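PDB 4OVK: periplasmic binding protein from Veillonella parvula, which probably captures a solute, perhaps an iron chelate or corrinoid as in relatives of its family, and delivers it to an ABC transporter. Local coordinates for residues A[157-162]-A[284-289]; A[165-170]-A[203-208]; A[276-281]-A[328-333]. One frame throughout, in Å; residues are numbered along the deposited sequence.

Interaction 1: A[157-162]-A[284-289]; sequences ISYHKD and ETPLMM
Pro286 pushes its ring between two side chains from consecutive residues of the opposing helix, His160 beneath one flank and Tyr159 at the other. The CD carbon of Pro286 sits over a face of the imidazole, 3.7 Å from the centroid of the His160 ring and 21° off its normal, a CH-pi contact. That carbon is displaced toward the rim, so its closest atom is His160 NE2, 3.5 Å from Pro286 CD, while Pro286 CG lies 3.7 Å from His160 CD2. The two rings meet nearly at right angles. With CG anti to its own carbonyl carbon (chi1 -80°), His160 sends the imidazole out to the proline, and NE2 donates a hydrogen bond to Val283 O, the carbonyl just before the second segment, which fixes the ring's turn. Tyr159 instead has CG anti to the backbone N; its ring meets the proline obliquely, with CE2 3.7 Å from Pro286 CB. Farther out, the phenol oxygen of Tyr159 is 3.6 Å from Leu287 CD2, and Phe313 of helix 306-318 packs edge-to-face with the tyrosine ring. A leucine in place of His160 would probably leave Val283 O without this donor and remove the flat face on which Pro286 rests. Pro286 stands in the first turn of its helix, after the N-cap residue Glu284, where the lack of a backbone N-H costs no helical bond. The two segments run nearly parallel, at 25° with axes 10.1 Å apart. This packs helix 285-296 of the C-terminal lobe against the long helix 150-170, which leads from one parallel sheet to the other, the single-helix lobe connection characteristic of siderophore-type periplasmic binding proteins.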
loop_
_atom_site.group_PDB
_atom_site.type_symbol
_atom_site.label_atom_id
_atom_site.label_comp_id
_atom_site.label_asym_id
_atom_site.label_seq_id
_atom_site.Cartn_x
_atom_site.Cartn_y
_atom_site.Cartn_z
ATOM N N ILE A 157 0.121 -13.834 -5.853
ATOM C CA ILE A 157 0.694 -13.339 -7.096
ATOM C C ILE A 157 -0.300 -13.508 -8.240
ATOM O O ILE A 157 -0.455 -12.593 -9.057
ATOM C CB ILE A 157 2.024 -14.034 -7.419
ATOM C CG1 ILE A 157 3.082 -13.618 -6.385
ATOM C CG2 ILE A 157 2.501 -13.667 -8.820
ATOM C CD1 ILE A 157 4.239 -14.593 -6.291
ATOM N N SER A 158 -0.972 -14.663 -8.283
ATOM C CA SER A 158 -2.011 -14.924 -9.295
ATOM C C SER A 158 -3.159 -13.927 -9.194
ATOM O O SER A 158 -3.688 -13.480 -10.206
ATOM C CB SER A 158 -2.563 -16.339 -9.166
ATOM O OG SER A 158 -1.589 -17.301 -9.553
ATOM N N TYR A 159 -3.531 -13.588 -7.968
ATOM C CA TYR A 159 -4.571 -12.597 -7.720
ATOM C C TYR A 159 -4.165 -11.253 -8.332
ATOM O O TYR A 159 -4.949 -10.632 -9.039
ATOM C CB TYR A 159 -4.841 -12.476 -6.218
ATOM C CG TYR A 159 -6.051 -11.644 -5.856
ATOM C CD1 TYR A 159 -7.334 -12.204 -5.813
ATOM C CD2 TYR A 159 -5.916 -10.309 -5.550
ATOM C CE1 TYR A 159 -8.444 -11.431 -5.474
ATOM C CE2 TYR A 159 -7.005 -9.533 -5.214
ATOM C CZ TYR A 159 -8.268 -10.089 -5.195
ATOM O OH TYR A 159 -9.316 -9.286 -4.844
ATOM N N HIS A 160 -2.927 -10.826 -8.082
ATOM C CA HIS A 160 -2.402 -9.588 -8.678
ATOM C C HIS A 160 -2.317 -9.672 -10.201
ATOM O O HIS A 160 -2.727 -8.741 -10.898
ATOM C CB HIS A 160 -1.025 -9.253 -8.102
ATOM C CG HIS A 160 -1.082 -8.605 -6.753
ATOM N ND1 HIS A 160 -0.457 -7.409 -6.471
ATOM C CD2 HIS A 160 -1.732 -8.966 -5.618
ATOM C CE1 HIS A 160 -0.697 -7.078 -5.216
ATOM N NE2 HIS A 160 -1.477 -8.002 -4.680
ATOM N N LYS A 161 -1.795 -10.779 -10.721
ATOM C CA LYS A 161 -1.691 -10.947 -12.182
ATOM C C LYS A 161 -3.057 -10.962 -12.869
ATOM O O LYS A 161 -3.228 -10.343 -13.934
ATOM C CB LYS A 161 -0.881 -12.205 -12.542
ATOM C CG LYS A 161 0.619 -12.038 -12.295
ATOM C CD LYS A 161 1.449 -13.176 -12.868
ATOM C CE LYS A 161 2.890 -13.130 -12.352
ATOM N NZ LYS A 161 3.596 -14.455 -12.350
ATOM N N ASP A 162 -4.031 -11.644 -12.262
ATOM C CA ASP A 162 -5.392 -11.697 -12.825
ATOM C C ASP A 162 -6.020 -10.290 -12.828
ATOM O O ASP A 162 -6.690 -9.900 -13.794
ATOM C CB ASP A 162 -6.280 -12.666 -12.037
ATOM C CG ASP A 162 -5.891 -14.141 -12.227
ATOM O OD1 ASP A 162 -5.104 -14.463 -13.131
ATOM O OD2 ASP A 162 -6.383 -14.994 -11.452
ATOM N N GLU A 284 -2.853 -5.444 -1.138
ATOM C CA GLU A 284 -4.256 -5.160 -1.449
ATOM C C GLU A 284 -4.450 -4.178 -2.636
ATOM O O GLU A 284 -5.568 -3.753 -2.918
ATOM C CB GLU A 284 -4.935 -4.641 -0.189
ATOM C CG GLU A 284 -4.909 -5.668 0.939
ATOM C CD GLU A 284 -5.400 -5.158 2.278
ATOM O OE1 GLU A 284 -5.443 -3.935 2.502
ATOM O OE2 GLU A 284 -5.689 -6.001 3.142
ATOM N N THR A 285 -3.382 -3.838 -3.343
ATOM C CA THR A 285 -3.481 -2.915 -4.486
ATOM C C THR A 285 -4.602 -3.245 -5.493
ATOM O O THR A 285 -5.283 -2.323 -5.955
ATOM C CB THR A 285 -2.136 -2.746 -5.210
ATOM O OG1 THR A 285 -1.211 -2.091 -4.333
ATOM C CG2 THR A 285 -2.286 -1.913 -6.484
ATOM N N PRO A 286 -4.818 -4.527 -5.820
ATOM C CA PRO A 286 -5.943 -4.808 -6.730
ATOM C C PRO A 286 -7.309 -4.306 -6.231
ATOM O O PRO A 286 -8.179 -3.964 -7.050
ATOM C CB PRO A 286 -5.934 -6.337 -6.834
ATOM C CG PRO A 286 -4.526 -6.704 -6.621
ATOM C CD PRO A 286 -4.006 -5.742 -5.581
ATOM N N LEU A 287 -7.500 -4.269 -4.914
ATOM C CA LEU A 287 -8.743 -3.747 -4.335
ATOM C C LEU A 287 -8.824 -2.221 -4.489
ATOM O O LEU A 287 -9.890 -1.656 -4.775
ATOM C CB LEU A 287 -8.879 -4.166 -2.870
ATOM C CG LEU A 287 -8.958 -5.684 -2.684
ATOM C CD1 LEU A 287 -8.698 -6.053 -1.245
ATOM C CD2 LEU A 287 -10.301 -6.267 -3.159
HETATM N N MSE A 288 -7.685 -1.555 -4.340
HETATM C CA MSE A 288 -7.608 -0.119 -4.588
HETATM C C MSE A 288 -7.943 0.199 -6.030
HETATM O O MSE A 288 -8.659 1.153 -6.301
HETATM C CB MSE A 288 -6.219 0.382 -4.235
HETATM C CG MSE A 288 -5.997 1.838 -4.623
HETATM SE SE MSE A 288 -7.286 3.058 -3.765
HETATM C CE MSE A 288 -6.116 4.636 -3.701
HETATM N N MSE A 289 -7.450 -0.608 -6.965
HETATM C CA MSE A 289 -7.719 -0.385 -8.391
HETATM C C MSE A 289 -9.206 -0.526 -8.680
HETATM O O MSE A 289 -9.801 0.247 -9.451
HETATM C CB MSE A 289 -6.918 -1.377 -9.230
HETATM C CG MSE A 289 -5.441 -1.117 -9.074
HETATM SE SE MSE A 289 -4.929 0.362 -10.243
HETATM C CE MSE A 289 -3.442 -0.701 -10.981
#

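Interaction 2: A[165-170]-A[203-208]; sequences AYFKQK and TMTGGE
The Phe167 ring approaches Thr205 obliquely, its CE1 lying 4.0 Å from Thr205 CG2, while one of its faces carries Tyr166 CD2 3.7 Å above the plane, out toward the rim. Tyr166 in turn receives Phe167 CD2 at its edge, in plane, and Lys170 CG over a face. Phe301 meets the phenylalanine ring with the planes at about 45°, and Met289 and Lys290 of helix 285-296 also touch it. At the root of the side chain, Phe167 CB is 3.9 Å from CG of Met204, a selenomethionine whose CG is anti to the backbone N (chi1 -178°). The rest of that side chain bends twice, carrying SE past the Phe167 carbonyl and CE to a point 3.8 Å from Lys168 CD. Lys168 leaves its helix pointing away from the partner, but bends at chi2 and chi3 bring its methylene chain back across the methyl at about a right angle. On the threonine, OG1 is taken by Met201 O, leaving the methyl to face the aromatic ring. Gly206, with positive phi, closes helix 197-204 in a Schellman motif. No direct hydrogen bond joins the segments; one water does, donating to Phe167 O at 2.7 Å and to Met204 O at 2.8 Å. Both carbonyls belong to the last turns of their helices, where the negative end of the helix dipole would tend to strengthen them as acceptors. The water thus spends both its protons between two acceptors that could not pair directly, and the side-chain contact around it is apolar.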
loop_
_atom_site.group_PDB
_atom_site.type_symbol
_atom_site.label_atom_id
_atom_site.label_comp_id
_atom_site.label_asym_id
_atom_site.label_seq_id
_atom_site.Cartn_x
_atom_site.Cartn_y
_atom_site.Cartn_z
ATOM N N ALA A 165 -4.347 -8.254 -15.626
ATOM C CA ALA A 165 -4.896 -8.671 -16.918
ATOM C C ALA A 165 -6.300 -8.111 -17.119
ATOM O O ALA A 165 -6.634 -7.685 -18.216
ATOM C CB ALA A 165 -4.920 -10.186 -17.041
ATOM N N TYR A 166 -7.116 -8.120 -16.065
ATOM C CA TYR A 166 -8.474 -7.548 -16.145
ATOM C C TYR A 166 -8.439 -6.067 -16.532
ATOM O O TYR A 166 -9.134 -5.639 -17.447
ATOM C CB TYR A 166 -9.217 -7.757 -14.826
ATOM C CG TYR A 166 -10.500 -6.965 -14.681
ATOM C CD1 TYR A 166 -11.699 -7.445 -15.194
ATOM C CD2 TYR A 166 -10.509 -5.734 -14.036
ATOM C CE1 TYR A 166 -12.875 -6.725 -15.061
ATOM C CE2 TYR A 166 -11.675 -5.005 -13.899
ATOM C CZ TYR A 166 -12.859 -5.508 -14.429
ATOM O OH TYR A 166 -14.030 -4.808 -14.315
ATOM N N PHE A 167 -7.612 -5.286 -15.853
ATOM C CA PHE A 167 -7.501 -3.860 -16.176
ATOM C C PHE A 167 -6.858 -3.606 -17.550
ATOM O O PHE A 167 -7.247 -2.671 -18.239
ATOM C CB PHE A 167 -6.802 -3.086 -15.049
ATOM C CG PHE A 167 -7.694 -2.840 -13.861
ATOM C CD1 PHE A 167 -8.617 -1.806 -13.882
ATOM C CD2 PHE A 167 -7.648 -3.667 -12.749
ATOM C CE1 PHE A 167 -9.466 -1.585 -12.812
ATOM C CE2 PHE A 167 -8.498 -3.456 -11.674
ATOM C CZ PHE A 167 -9.409 -2.416 -11.706
ATOM N N LYS A 168 -5.909 -4.441 -17.975
ATOM C CA LYS A 168 -5.349 -4.268 -19.323
ATOM C C LYS A 168 -6.418 -4.526 -20.370
ATOM O O LYS A 168 -6.460 -3.849 -21.398
ATOM C CB LYS A 168 -4.149 -5.186 -19.591
ATOM C CG LYS A 168 -2.942 -4.941 -18.696
ATOM C CD LYS A 168 -2.223 -3.637 -19.004
ATOM C CE LYS A 168 -1.186 -3.811 -20.097
ATOM N NZ LYS A 168 -0.616 -2.507 -20.541
ATOM N N GLN A 169 -7.289 -5.500 -20.110
ATOM C CA GLN A 169 -8.266 -5.909 -21.113
ATOM C C GLN A 169 -9.342 -4.836 -21.193
ATOM O O GLN A 169 -9.751 -4.468 -22.263
ATOM C CB GLN A 169 -8.874 -7.274 -20.774
ATOM C CG GLN A 169 -9.648 -7.931 -21.912
ATOM C CD GLN A 169 -11.073 -7.414 -22.053
ATOM O OE1 GLN A 169 -11.723 -7.037 -21.067
ATOM N NE2 GLN A 169 -11.568 -7.397 -23.284
ATOM N N LYS A 170 -9.774 -4.317 -20.048
ATOM C CA LYS A 170 -10.735 -3.215 -20.056
ATOM C C LYS A 170 -10.175 -2.000 -20.797
ATOM O O LYS A 170 -10.917 -1.275 -21.459
ATOM C CB LYS A 170 -11.152 -2.838 -18.636
ATOM C CG LYS A 170 -12.003 -3.889 -17.945
ATOM C CD LYS A 170 -13.390 -4.005 -18.556
ATOM C CE LYS A 170 -14.211 -5.055 -17.824
ATOM N NZ LYS A 170 -15.602 -5.108 -18.337
ATOM N N THR A 203 -4.413 6.635 -14.651
ATOM C CA THR A 203 -4.435 6.358 -16.088
ATOM C C THR A 203 -5.042 4.980 -16.356
ATOM O O THR A 203 -5.885 4.842 -17.233
ATOM C CB THR A 203 -3.020 6.429 -16.697
ATOM O OG1 THR A 203 -2.532 7.776 -16.619
ATOM C CG2 THR A 203 -3.026 5.983 -18.161
HETATM N N MSE A 204 -4.632 3.966 -15.586
HETATM C CA MSE A 204 -5.096 2.606 -15.832
HETATM C C MSE A 204 -6.586 2.486 -15.591
HETATM O O MSE A 204 -7.238 1.640 -16.191
HETATM C CB MSE A 204 -4.321 1.613 -14.972
HETATM C CG MSE A 204 -4.723 0.155 -15.214
HETATM SE SE MSE A 204 -4.274 -0.467 -17.043
HETATM C CE MSE A 204 -2.304 -0.509 -16.906
ATOM N N THR A 205 -7.142 3.325 -14.719
ATOM C CA THR A 205 -8.576 3.268 -14.412
ATOM C C THR A 205 -9.408 4.305 -15.182
ATOM O O THR A 205 -10.578 4.536 -14.864
ATOM C CB THR A 205 -8.813 3.366 -12.890
ATOM O OG1 THR A 205 -8.254 4.583 -12.381
ATOM C CG2 THR A 205 -8.161 2.163 -12.178
ATOM N N GLY A 206 -8.814 4.901 -16.215
ATOM C CA GLY A 206 -9.561 5.720 -17.171
ATOM C C GLY A 206 -9.742 7.182 -16.811
ATOM O O GLY A 206 -10.689 7.834 -17.278
ATOM N N GLY A 207 -8.826 7.715 -16.003
ATOM C CA GLY A 207 -8.845 9.130 -15.672
ATOM C C GLY A 207 -7.729 9.878 -16.364
ATOM O O GLY A 207 -6.747 9.273 -16.837
ATOM N N GLU A 208 -7.891 11.195 -16.442
ATOM C CA GLU A 208 -6.817 12.077 -16.874
ATOM C C GLU A 208 -6.198 12.644 -15.613
ATOM O O GLU A 208 -6.910 13.061 -14.706
ATOM C CB GLU A 208 -7.337 13.206 -17.770
ATOM C CG GLU A 208 -6.285 14.262 -18.104
ATOM C CD GLU A 208 -6.777 15.363 -19.029
ATOM O OE1 GLU A 208 -7.932 15.291 -19.516
ATOM O OE2 GLU A 208 -5.995 16.317 -19.268
HETATM O O HOH W 1 -8.478 -0.317 -17.709
#

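Interaction 3: A[276-281]-A[328-333]; sequences YRWDAP and NTILNI
This is a small, buried apolar contact inside the C-terminal lobe of the periplasmic binding protein fold, where Trp278, in the loop after the edge strand 268-270, meets Ile330 and Leu331 in the last turn of helix 324-331. The indole presents its six-membered ring. Trp278 CZ3 is 4.1 Å from Leu331 CD2, with CH2 of the same ring scarcely farther from that methyl, while Trp278 CZ2 is 4.3 Å from Ile330 CG2. Both methyls come at the ring obliquely; the contact is loose dispersion between carbon atoms, with no hydrogen bond between the segments. With CG anti to the carbonyl carbon (chi1 -74°), the tryptophan carries its benzo end toward the helix. Its pyrrole N-H is used elsewhere: NE1 donates to Glu284 OE1, which fixes the indole's rotation, while Leu287 and Met288 of helix 285-296 pack on the ring as well. Leu310 of helix 306-318 touches both aliphatic partners, joining them to the same hydrophobic layer. A second tie is through the backbone, where Ile330 is hydrogen-bonded to Met273. Helix 324-331 closes in a Schellman motif at Asn332, whose positive phi lets Ile333 N reach back to Asn328 O at 3.1 Å, and whose side-chain ND2 donates to Lys270 O at the end of strand 268-270.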
loop_
_atom_site.group_PDB
_atom_site.type_symbol
_atom_site.label_atom_id
_atom_site.label_comp_id
_atom_site.label_asym_id
_atom_site.label_seq_id
_atom_site.Cartn_x
_atom_site.Cartn_y
_atom_site.Cartn_z
ATOM N N TYR A 276 -2.789 -1.814 5.211
ATOM C CA TYR A 276 -1.789 -0.762 5.068
ATOM C C TYR A 276 -2.464 0.249 4.146
ATOM O O TYR A 276 -3.514 -0.057 3.528
ATOM C CB TYR A 276 -0.487 -1.317 4.456
ATOM C CG TYR A 276 0.679 -0.354 4.566
ATOM C CD1 TYR A 276 1.261 -0.073 5.799
ATOM C CD2 TYR A 276 1.171 0.309 3.452
ATOM C CE1 TYR A 276 2.298 0.832 5.910
ATOM C CE2 TYR A 276 2.222 1.200 3.553
ATOM C CZ TYR A 276 2.773 1.463 4.782
ATOM O OH TYR A 276 3.807 2.364 4.876
ATOM N N ARG A 277 -1.939 1.459 4.061
ATOM C CA ARG A 277 -2.589 2.411 3.161
ATOM C C ARG A 277 -2.467 1.937 1.704
ATOM O O ARG A 277 -1.537 1.218 1.327
ATOM C CB ARG A 277 -2.114 3.842 3.366
ATOM C CG ARG A 277 -0.677 4.080 3.028
ATOM C CD ARG A 277 -0.210 5.429 3.559
ATOM N NE ARG A 277 1.223 5.525 3.359
ATOM C CZ ARG A 277 2.130 5.833 4.285
ATOM N NH1 ARG A 277 3.408 5.860 3.942
ATOM N NH2 ARG A 277 1.783 6.130 5.535
ATOM N N TRP A 278 -3.467 2.303 0.922
ATOM C CA TRP A 278 -3.593 1.851 -0.446
ATOM C C TRP A 278 -3.013 2.856 -1.435
ATOM O O TRP A 278 -3.110 2.650 -2.641
ATOM C CB TRP A 278 -5.073 1.581 -0.746
ATOM C CG TRP A 278 -5.623 0.339 -0.126
ATOM C CD1 TRP A 278 -4.993 -0.496 0.772
ATOM C CD2 TRP A 278 -6.934 -0.210 -0.326
ATOM N NE1 TRP A 278 -5.836 -1.531 1.120
ATOM C CE2 TRP A 278 -7.027 -1.379 0.456
ATOM C CE3 TRP A 278 -8.041 0.169 -1.109
ATOM C CZ2 TRP A 278 -8.180 -2.169 0.489
ATOM C CZ3 TRP A 278 -9.190 -0.625 -1.072
ATOM C CH2 TRP A 278 -9.243 -1.777 -0.282
ATOM N N ASP A 279 -2.377 3.906 -0.903
ATOM C CA ASP A 279 -1.841 5.035 -1.671
ATOM C C ASP A 279 -0.594 4.686 -2.475
ATOM O O ASP A 279 -0.226 5.450 -3.363
ATOM C CB ASP A 279 -1.486 6.202 -0.736
ATOM C CG ASP A 279 -2.693 6.716 0.075
ATOM O OD1 ASP A 279 -3.636 7.291 -0.502
ATOM O OD2 ASP A 279 -2.691 6.544 1.302
ATOM N N ALA A 280 0.063 3.571 -2.137
ATOM C CA ALA A 280 1.228 3.078 -2.864
ATOM C C ALA A 280 1.182 1.542 -2.937
ATOM O O ALA A 280 0.355 0.910 -2.280
ATOM C CB ALA A 280 2.512 3.545 -2.185
ATOM N N PRO A 281 2.075 0.933 -3.735
ATOM C CA PRO A 281 1.997 -0.521 -3.907
ATOM C C PRO A 281 2.027 -1.324 -2.598
ATOM O O PRO A 281 2.841 -1.059 -1.703
ATOM C CB PRO A 281 3.215 -0.841 -4.781
ATOM C CG PRO A 281 3.510 0.433 -5.503
ATOM C CD PRO A 281 3.161 1.523 -4.540
ATOM N N ASN A 328 -17.183 -0.503 6.127
ATOM C CA ASN A 328 -17.455 0.943 6.062
ATOM C C ASN A 328 -16.187 1.729 6.410
ATOM O O ASN A 328 -15.843 2.692 5.747
ATOM C CB ASN A 328 -18.584 1.326 7.024
ATOM C CG ASN A 328 -19.063 2.765 6.855
ATOM O OD1 ASN A 328 -18.307 3.674 6.523
ATOM N ND2 ASN A 328 -20.341 2.968 7.087
ATOM N N THR A 329 -15.497 1.294 7.451
ATOM C CA THR A 329 -14.260 1.940 7.884
ATOM C C THR A 329 -13.150 1.834 6.840
ATOM O O THR A 329 -12.532 2.841 6.494
ATOM C CB THR A 329 -13.790 1.349 9.223
ATOM O OG1 THR A 329 -14.818 1.545 10.190
ATOM C CG2 THR A 329 -12.541 2.042 9.717
ATOM N N ILE A 330 -12.910 0.627 6.334
ATOM C CA ILE A 330 -11.877 0.412 5.318
ATOM C C ILE A 330 -12.126 1.267 4.073
ATOM O O ILE A 330 -11.212 1.917 3.578
ATOM C CB ILE A 330 -11.790 -1.071 4.916
ATOM C CG1 ILE A 330 -11.230 -1.876 6.100
ATOM C CG2 ILE A 330 -10.971 -1.245 3.643
ATOM C CD1 ILE A 330 -11.332 -3.380 5.940
ATOM N N LEU A 331 -13.367 1.282 3.592
ATOM C CA LEU A 331 -13.677 1.936 2.324
ATOM C C LEU A 331 -14.182 3.380 2.481
ATOM O O LEU A 331 -14.501 4.016 1.481
ATOM C CB LEU A 331 -14.712 1.102 1.554
ATOM C CG LEU A 331 -14.293 -0.299 1.096
ATOM C CD1 LEU A 331 -15.423 -1.002 0.353
ATOM C CD2 LEU A 331 -13.054 -0.193 0.212
ATOM N N ASN A 332 -14.220 3.898 3.714
ATOM C CA ASN A 332 -14.660 5.274 3.977
ATOM C C ASN A 332 -16.056 5.543 3.386
ATOM O O ASN A 332 -16.294 6.595 2.795
ATOM C CB ASN A 332 -13.630 6.267 3.411
ATOM C CG ASN A 332 -12.319 6.247 4.179
ATOM O OD1 ASN A 332 -12.320 6.190 5.391
ATOM N ND2 ASN A 332 -11.198 6.294 3.467
ATOM N N ILE A 333 -16.970 4.589 3.560
ATOM C CA ILE A 333 -18.293 4.660 2.922
ATOM C C ILE A 333 -19.093 5.842 3.461
ATOM O O ILE A 333 -19.634 6.625 2.674
ATOM C CB ILE A 333 -19.037 3.318 3.024
ATOM C CG1 ILE A 333 -18.330 2.297 2.107
ATOM C CG2 ILE A 333 -20.527 3.465 2.685
ATOM C CD1 ILE A 333 -18.844 0.879 2.207
#

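Following the chain from the N terminus, helix 150-170 leaves the first lobe and supplies segments to two contacts: residues 157-162 for interaction 1, then 165-170 for interaction 2. Interaction 2 closes first, at the end of helix 197-204, and is nested in the longer loop that interaction 1 closes at helix 285-296. They touch where Met289 O meets the Phe167 ring. Interaction 3 opens only after interaction 2 has closed, and crosses interaction 1: residues 276-281 come before 284-289, and 328-333 follow. Interactions 1 and 3 share a border at the start of helix 285-296. Helix 285-296 thus lies between the interlobe helix and the C-terminal helices.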